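Local coordinates for protein esterase A (Caulobacter crescentus, PDB 5GKV) that probably hydrolyses ester substrates as a serine esterase of the beta-lactamase and penicillin-binding protein family, at residues Q103-V108 with V120-A125; A113-D118 with A156-F161. All coordinates share one frame; numbering follows the deposited sequence.

Contact 1 (Q103-V108 with V120-A125)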
ATOM      1  N   GLN A 103       0.724   1.124 -22.663  1.00 24.22           N
ATOM      2  CA  GLN A 103      -0.534   1.494 -23.291  1.00 27.40           C
ATOM      3  C   GLN A 103      -1.037   2.816 -22.721  1.00 26.99           C
ATOM      4  O   GLN A 103      -0.958   3.055 -21.515  1.00 23.33           O
ATOM      5  CB  GLN A 103      -1.555   0.379 -23.051  1.00 24.79           C
ATOM      6  CG  GLN A 103      -2.912   0.546 -23.667  1.00 29.61           C
ATOM      7  CD  GLN A 103      -3.734  -0.709 -23.480  1.00 33.36           C
ATOM      8  OE1 GLN A 103      -3.277  -1.672 -22.852  1.00 25.07           O
ATOM      9  NE2 GLN A 103      -4.949  -0.712 -24.017  1.00 34.10           N
ATOM     10  N   ALA A 104      -1.549   3.680 -23.601  1.00 23.85           N
ATOM     11  CA  ALA A 104      -2.153   4.934 -23.163  1.00 21.19           C
ATOM     12  C   ALA A 104      -3.375   4.671 -22.293  1.00 23.31           C
ATOM     13  O   ALA A 104      -4.254   3.873 -22.649  1.00 24.43           O
ATOM     14  CB  ALA A 104      -2.544   5.792 -24.373  1.00 22.63           C
ATOM     15  N   VAL A 105      -3.430   5.350 -21.145  1.00 19.21           N
ATOM     16  CA  VAL A 105      -4.615   5.270 -20.294  1.00 22.06           C
ATOM     17  C   VAL A 105      -5.863   5.568 -21.109  1.00 25.82           C
ATOM     18  O   VAL A 105      -6.892   4.897 -20.973  1.00 22.26           O
ATOM     19  CB  VAL A 105      -4.487   6.230 -19.096  1.00 19.06           C
ATOM     20  CG1 VAL A 105      -5.777   6.232 -18.278  1.00 19.13           C
ATOM     21  CG2 VAL A 105      -3.312   5.816 -18.202  1.00 16.94           C
ATOM     22  N   ALA A 106      -5.778   6.567 -21.990  1.00 25.40           N
ATOM     23  CA  ALA A 106      -6.933   6.959 -22.787  1.00 25.76           C
ATOM     24  C   ALA A 106      -7.447   5.820 -23.652  1.00 27.14           C
ATOM     25  O   ALA A 106      -8.627   5.827 -24.024  1.00 26.13           O
ATOM     26  CB  ALA A 106      -6.570   8.178 -23.647  1.00 22.32           C
ATOM     27  N   ASP A 107      -6.596   4.842 -23.975  1.00 24.55           N
ATOM     28  CA  ASP A 107      -7.046   3.721 -24.793  1.00 25.07           C
ATOM     29  C   ASP A 107      -8.139   2.915 -24.102  1.00 30.16           C
ATOM     30  O   ASP A 107      -9.060   2.425 -24.764  1.00 25.09           O
ATOM     31  CB  ASP A 107      -5.874   2.819 -25.164  1.00 26.50           C
ATOM     32  CG  ASP A 107      -6.187   1.956 -26.371  1.00 46.87           C
ATOM     33  OD1 ASP A 107      -5.938   0.734 -26.304  1.00 42.17           O
ATOM     34  OD2 ASP A 107      -6.713   2.501 -27.371  1.00 47.75           O
ATOM     35  N   VAL A 108      -8.070   2.767 -22.773  1.00 23.94           N
ATOM     36  CA  VAL A 108      -9.116   2.035 -22.058  1.00 25.66           C
ATOM     37  C   VAL A 108     -10.080   2.962 -21.328  1.00 26.65           C
ATOM     38  O   VAL A 108     -11.132   2.497 -20.857  1.00 24.68           O
ATOM     39  CB  VAL A 108      -8.515   1.012 -21.067  1.00 28.79           C
ATOM     40  CG1 VAL A 108      -7.506   0.114 -21.780  1.00 27.69           C
ATOM     41  CG2 VAL A 108      -7.876   1.727 -19.903  1.00 24.07           C
ATOM     42  N   VAL A 120      -0.533   9.809 -21.864  1.00 23.01           N
ATOM     43  CA  VAL A 120      -0.094   9.268 -20.576  1.00 20.26           C
ATOM     44  C   VAL A 120      -0.317   7.762 -20.556  1.00 21.87           C
ATOM     45  O   VAL A 120      -1.416   7.283 -20.857  1.00 22.20           O
ATOM     46  CB  VAL A 120      -0.858   9.947 -19.433  1.00 18.75           C
ATOM     47  CG1 VAL A 120      -0.441   9.347 -18.078  1.00 21.63           C
ATOM     48  CG2 VAL A 120      -0.632  11.458 -19.463  1.00 22.06           C
ATOM     49  N   THR A 121       0.713   7.006 -20.190  1.00 21.39           N
ATOM     50  CA  THR A 121       0.586   5.554 -20.184  1.00 23.78           C
ATOM     51  C   THR A 121       0.205   5.011 -18.803  1.00 21.25           C
ATOM     52  O   THR A 121       0.262   5.705 -17.780  1.00 19.94           O
ATOM     53  CB  THR A 121       1.883   4.883 -20.647  1.00 23.19           C
ATOM     54  OG1 THR A 121       2.938   5.198 -19.736  1.00 19.71           O
ATOM     55  CG2 THR A 121       2.276   5.345 -22.055  1.00 24.24           C
ATOM     56  N   VAL A 122      -0.176   3.726 -18.795  1.00 18.70           N
ATOM     57  CA  VAL A 122      -0.497   3.029 -17.548  1.00 19.50           C
ATOM     58  C   VAL A 122       0.663   3.136 -16.560  1.00 17.87           C
ATOM     59  O   VAL A 122       0.483   3.555 -15.411  1.00 16.39           O
ATOM     60  CB  VAL A 122      -0.875   1.558 -17.830  1.00 19.35           C
ATOM     61  CG1 VAL A 122      -1.032   0.747 -16.512  1.00 17.67           C
ATOM     62  CG2 VAL A 122      -2.174   1.491 -18.621  1.00 20.98           C
ATOM     63  N   GLU A 123       1.878   2.791 -16.995  1.00 18.41           N
ATOM     64  CA  GLU A 123       2.984   2.774 -16.043  1.00 19.55           C
ATOM     65  C   GLU A 123       3.374   4.187 -15.601  1.00 21.09           C
ATOM     66  O   GLU A 123       3.844   4.371 -14.471  1.00 18.30           O
ATOM     67  CB  GLU A 123       4.188   2.027 -16.627  1.00 20.54           C
ATOM     68  CG  GLU A 123       4.803   2.680 -17.873  1.00 20.23           C
ATOM     69  CD  GLU A 123       5.722   1.743 -18.630  1.00 23.82           C
ATOM     70  OE1 GLU A 123       6.203   0.753 -18.033  1.00 22.17           O
ATOM     71  OE2 GLU A 123       5.961   1.993 -19.832  1.00 21.15           O
ATOM     72  N   GLN A 124       3.152   5.197 -16.448  1.00 18.09           N
ATOM     73  CA  GLN A 124       3.392   6.576 -16.024  1.00 17.43           C
ATOM     74  C   GLN A 124       2.435   6.973 -14.906  1.00 17.27           C
ATOM     75  O   GLN A 124       2.842   7.602 -13.918  1.00 19.82           O
ATOM     76  CB  GLN A 124       3.263   7.531 -17.228  1.00 14.41           C
ATOM     77  CG  GLN A 124       4.504   7.510 -18.117  1.00 18.92           C
ATOM     78  CD  GLN A 124       4.266   8.062 -19.516  1.00 20.73           C
ATOM     79  OE1 GLN A 124       3.209   8.609 -19.815  1.00 18.46           O
ATOM     80  NE2 GLN A 124       5.256   7.914 -20.378  1.00 23.72           N
ATOM     81  N   ALA A 125       1.160   6.595 -15.041  1.00 15.74           N
ATOM     82  CA  ALA A 125       0.166   6.882 -14.008  1.00 19.01           C
ATOM     83  C   ALA A 125       0.516   6.195 -12.698  1.00 18.80           C
ATOM     84  O   ALA A 125       0.399   6.795 -11.621  1.00 15.24           O
ATOM     85  CB  ALA A 125      -1.225   6.431 -14.461  1.00 17.30           C
TER
HETATM   86  O   HOH W   1      -3.772   8.477 -21.765  1.00 22.37           O

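Contact 2 (A113-D118 with A156-F161)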
ATOM      1  N   ALA A 113      -8.401  11.387 -21.907  1.00 23.14           N
ATOM      2  CA  ALA A 113      -7.573  12.128 -22.851  1.00 28.29           C
ATOM      3  C   ALA A 113      -7.654  13.643 -22.666  1.00 32.38           C
ATOM      4  O   ALA A 113      -6.823  14.361 -23.236  1.00 27.61           O
ATOM      5  CB  ALA A 113      -7.954  11.762 -24.289  1.00 29.97           C
ATOM      6  N   GLN A 114      -8.603  14.146 -21.877  1.00 27.61           N
ATOM      7  CA  GLN A 114      -8.794  15.586 -21.757  1.00 26.69           C
ATOM      8  C   GLN A 114      -7.553  16.283 -21.195  1.00 35.08           C
ATOM      9  O   GLN A 114      -6.696  15.672 -20.534  1.00 28.47           O
ATOM     10  CB  GLN A 114      -9.984  15.899 -20.858  1.00 29.10           C
ATOM     11  CG  GLN A 114     -11.296  15.315 -21.313  1.00 27.18           C
ATOM     12  CD  GLN A 114     -12.363  15.517 -20.272  1.00 30.63           C
ATOM     13  OE1 GLN A 114     -12.845  16.636 -20.075  1.00 32.67           O
ATOM     14  NE2 GLN A 114     -12.715  14.449 -19.562  1.00 28.99           N
ATOM     15  N   ALA A 115      -7.468  17.592 -21.478  1.00 28.44           N
ATOM     16  CA  ALA A 115      -6.446  18.479 -20.916  1.00 25.37           C
ATOM     17  C   ALA A 115      -5.032  18.006 -21.230  1.00 28.17           C
ATOM     18  O   ALA A 115      -4.112  18.185 -20.427  1.00 31.37           O
ATOM     19  CB  ALA A 115      -6.629  18.653 -19.406  1.00 27.20           C
ATOM     20  N   GLY A 116      -4.841  17.397 -22.395  1.00 28.68           N
ATOM     21  CA  GLY A 116      -3.507  17.045 -22.834  1.00 27.59           C
ATOM     22  C   GLY A 116      -2.947  15.732 -22.324  1.00 31.80           C
ATOM     23  O   GLY A 116      -1.740  15.504 -22.468  1.00 30.75           O
ATOM     24  N   LYS A 117      -3.771  14.850 -21.751  1.00 31.85           N
ATOM     25  CA  LYS A 117      -3.290  13.589 -21.189  1.00 26.89           C
ATOM     26  C   LYS A 117      -3.478  12.393 -22.134  1.00 27.47           C
ATOM     27  O   LYS A 117      -3.444  11.247 -21.680  1.00 22.70           O
ATOM     28  CB  LYS A 117      -3.977  13.305 -19.850  1.00 23.00           C
ATOM     29  CG  LYS A 117      -3.869  14.412 -18.816  1.00 21.24           C
ATOM     30  CD  LYS A 117      -4.335  13.940 -17.441  1.00 22.73           C
ATOM     31  CE  LYS A 117      -5.803  13.532 -17.452  1.00 23.52           C
ATOM     32  NZ  LYS A 117      -6.670  14.626 -17.976  1.00 25.22           N
ATOM     33  N   ASP A 118      -3.636  12.632 -23.437  1.00 28.08           N
ATOM     34  CA  ASP A 118      -3.992  11.551 -24.358  1.00 25.94           C
ATOM     35  C   ASP A 118      -2.885  10.518 -24.533  1.00 24.14           C
ATOM     36  O   ASP A 118      -3.175   9.412 -24.989  1.00 25.41           O
ATOM     37  CB  ASP A 118      -4.354  12.131 -25.723  1.00 32.61           C
ATOM     38  CG  ASP A 118      -3.284  13.059 -26.236  1.00 37.19           C
ATOM     39  OD1 ASP A 118      -3.259  14.232 -25.789  1.00 45.52           O
ATOM     40  OD2 ASP A 118      -2.447  12.609 -27.046  1.00 44.62           O
ATOM     41  N   ALA A 156     -10.711  15.045 -16.354  1.00 22.33           N
ATOM     42  CA  ALA A 156     -10.749  16.398 -16.890  1.00 26.72           C
ATOM     43  C   ALA A 156      -9.575  17.256 -16.441  1.00 30.36           C
ATOM     44  O   ALA A 156      -9.383  18.346 -16.986  1.00 28.14           O
ATOM     45  CB  ALA A 156     -12.055  17.080 -16.486  1.00 24.05           C
ATOM     46  N   MET A 157      -8.768  16.789 -15.492  1.00 23.59           N
ATOM     47  CA  MET A 157      -7.777  17.654 -14.865  1.00 25.37           C
ATOM     48  C   MET A 157      -6.515  17.801 -15.711  1.00 22.54           C
ATOM     49  O   MET A 157      -6.038  16.846 -16.335  1.00 21.03           O
ATOM     50  CB  MET A 157      -7.429  17.116 -13.483  1.00 25.20           C
ATOM     51  CG  MET A 157      -6.273  17.848 -12.807  1.00 21.93           C
ATOM     52  SD  MET A 157      -5.996  17.228 -11.152  1.00 21.88           S
ATOM     53  CE  MET A 157      -4.378  17.970 -10.841  1.00 19.15           C
ATOM     54  N   ALA A 158      -5.975  19.032 -15.736  1.00 22.54           N
ATOM     55  CA  ALA A 158      -4.683  19.302 -16.352  1.00 22.92           C
ATOM     56  C   ALA A 158      -3.552  18.932 -15.391  1.00 21.00           C
ATOM     57  O   ALA A 158      -3.640  19.222 -14.200  1.00 21.33           O
ATOM     58  CB  ALA A 158      -4.576  20.776 -16.728  1.00 24.36           C
ATOM     59  N   PRO A 159      -2.487  18.291 -15.883  1.00 21.29           N
ATOM     60  CA  PRO A 159      -1.400  17.857 -14.998  1.00 20.19           C
ATOM     61  C   PRO A 159      -0.679  19.026 -14.345  1.00 19.57           C
ATOM     62  O   PRO A 159      -0.470  20.079 -14.952  1.00 19.57           O
ATOM     63  CB  PRO A 159      -0.450  17.103 -15.936  1.00 19.70           C
ATOM     64  CG  PRO A 159      -1.272  16.761 -17.144  1.00 24.75           C
ATOM     65  CD  PRO A 159      -2.337  17.798 -17.264  1.00 26.08           C
ATOM     66  N   LEU A 160      -0.240  18.796 -13.112  1.00 19.90           N
ATOM     67  CA  LEU A 160       0.467  19.804 -12.328  1.00 18.22           C
ATOM     68  C   LEU A 160       1.959  19.868 -12.626  1.00 16.29           C
ATOM     69  O   LEU A 160       2.627  20.769 -12.112  1.00 16.78           O
ATOM     70  CB  LEU A 160       0.262  19.533 -10.829  1.00 17.27           C
ATOM     71  CG  LEU A 160      -1.166  19.682 -10.300  1.00 17.40           C
ATOM     72  CD1 LEU A 160      -1.324  18.861  -9.012  1.00 25.43           C
ATOM     73  CD2 LEU A 160      -1.462  21.151 -10.036  1.00 18.14           C
ATOM     74  N   PHE A 161       2.503  18.925 -13.386  1.00 15.70           N
ATOM     75  CA  PHE A 161       3.927  18.872 -13.693  1.00 17.80           C
ATOM     76  C   PHE A 161       4.135  17.898 -14.863  1.00 18.78           C
ATOM     77  O   PHE A 161       3.232  17.115 -15.188  1.00 21.84           O
ATOM     78  CB  PHE A 161       4.768  18.463 -12.463  1.00 18.79           C
ATOM     79  CG  PHE A 161       4.287  17.209 -11.758  1.00 18.50           C
ATOM     80  CD1 PHE A 161       4.718  15.954 -12.171  1.00 17.91           C
ATOM     81  CD2 PHE A 161       3.435  17.303 -10.666  1.00 17.00           C
ATOM     82  CE1 PHE A 161       4.281  14.785 -11.505  1.00 18.79           C
ATOM     83  CE2 PHE A 161       2.991  16.149  -9.979  1.00 19.74           C
ATOM     84  CZ  PHE A 161       3.422  14.893 -10.402  1.00 18.79           C
TER

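Contact 1 (Q103-V108 with V120-A125)
Ala104 and Thr121 face each other with their CA atoms 4.1 Å apart. They form a single antiparallel bridge and are its non-hydrogen-bonded pair. The two backbone bonds lie on either side of them. Val105 N donates to Val120 O at 2.8 Å, and Val122 N donates to Gln103 O at 2.9 Å. Between these bonds, Thr121 CA and Ala104 CA also make CA-H...O contacts with Gln103 O and Val120 O. Water 1 extends the polar seam: it accepts from Ala106 N and donates to Val120 O, so that oxygen is held by two donors.

Apolar contact centres on the CG2 branch of Val105. It reaches towards helix 122-126, where it meets Ala125 CB at 4.3 Å and, more distantly, Val122 CG2. The valine methyls also lie against carbonyl oxygens: Val105 CG2 is 3.6 Å from Thr121 O, and Val122 CG2 rests near Gln103 O. Phe112 of the following loop and Ile181 of helix 173-186 also touch the Val105 side chain.

Side-chain bonds also brace each segment internally. Thr121 OG1 sits between the backbone N and the carbonyl carbon (chi1 63°) and accepts from Gln124 N at 3.3 Å. In return, Thr121 N donates to Gln124 OE1 at 3.0 Å, with the donor well above the plane of that amide carbonyl. In the other segment, Gln103 NE2 donates to the anti lone pair of Asp107 OD1 at 2.9 Å, while Gln103 OE1 accepts from Ala100 N. Both ends of the Gln103 amide are therefore engaged.

Thr121 and Gln124 form a capping box, with Thr121 as N-cap. The bridge thus ties the start of helix 122-126 to the approach to the short helix 105-108, in the helical part of a beta-lactamase-type fold.

Contact 2 (A113-D118 with A156-F161)
Lys117 reaches from its loop to the backbone of Met157, and its ammonium group anchors the tight part of this contact. NZ donates to Met157 O at 2.8 Å, with the nitrogen tilted 23° from the carbonyl plane. It also donates to Gln114 O at 2.8 Å, within its own loop, and to Ala155 O. Three carbonyl oxygens therefore grip the amine, and Phe112 adds a cation-pi contact. The lysine chain is bent near its tip: chi3 of -62° and chi4 of -55° turn CE and NZ aside. Lys117 is buried, and its positive charge lies where helix 147-156 ends. The charge is probably stabilised there by the helix dipole.

Gln114 O is itself doubly held. NZ and the backbone N of Lys117 approach it from opposite faces of its plane, the latter at 3.3 Å. Lower on the lysine, CG packs against Pro159 CG at 3.9 Å, the two side chains crossing obliquely.

The solvent side is held by van der Waals contact alone between the segments. Ala115 CB rests on the chain at Met157 O (3.6 Å) and Ala158 CA, and lies 4.0 Å from Ala158 CB. The amide end of Gln114 lies beside Ala156, with OE1 3.7 Å from Ala156 CB. Its NE2 is bonded instead to Glu111 O. Gln114, Ala115, Ala156 and Ala158 are all exposed.

Residues Gln114 to Lys117 make a type I' beta turn. Ala115 and Gly116 are its two central residues, both with positive phi, and glycine suits the second position. A buried lysine thus pins this surface turn to the end of helix 147-156, at the edge of the helical region.

How the contacts relate
Contacts 1 and 2 are neighbours in the helical region, with centres about 12 Å apart. Their segments alternate along the chain, so both shape the path between helix 105-108 and helix 122-126. They also touch directly: Ala104 CB lies 3.7 Å from Asp118 O, and Ala106 CB lies 3.9 Å from Ala113 CB. Phe112 joins them further, touching Val105 of contact 1 and Lys117 of contact 2. Both lie on the same side of the chain's centre, about 21 and 25 Å from it, centre to centre. Neither includes the Ser-x-x-Lys sequence that runs into the start of helix 82-95 and probably supplies the nucleophile, as in relatives.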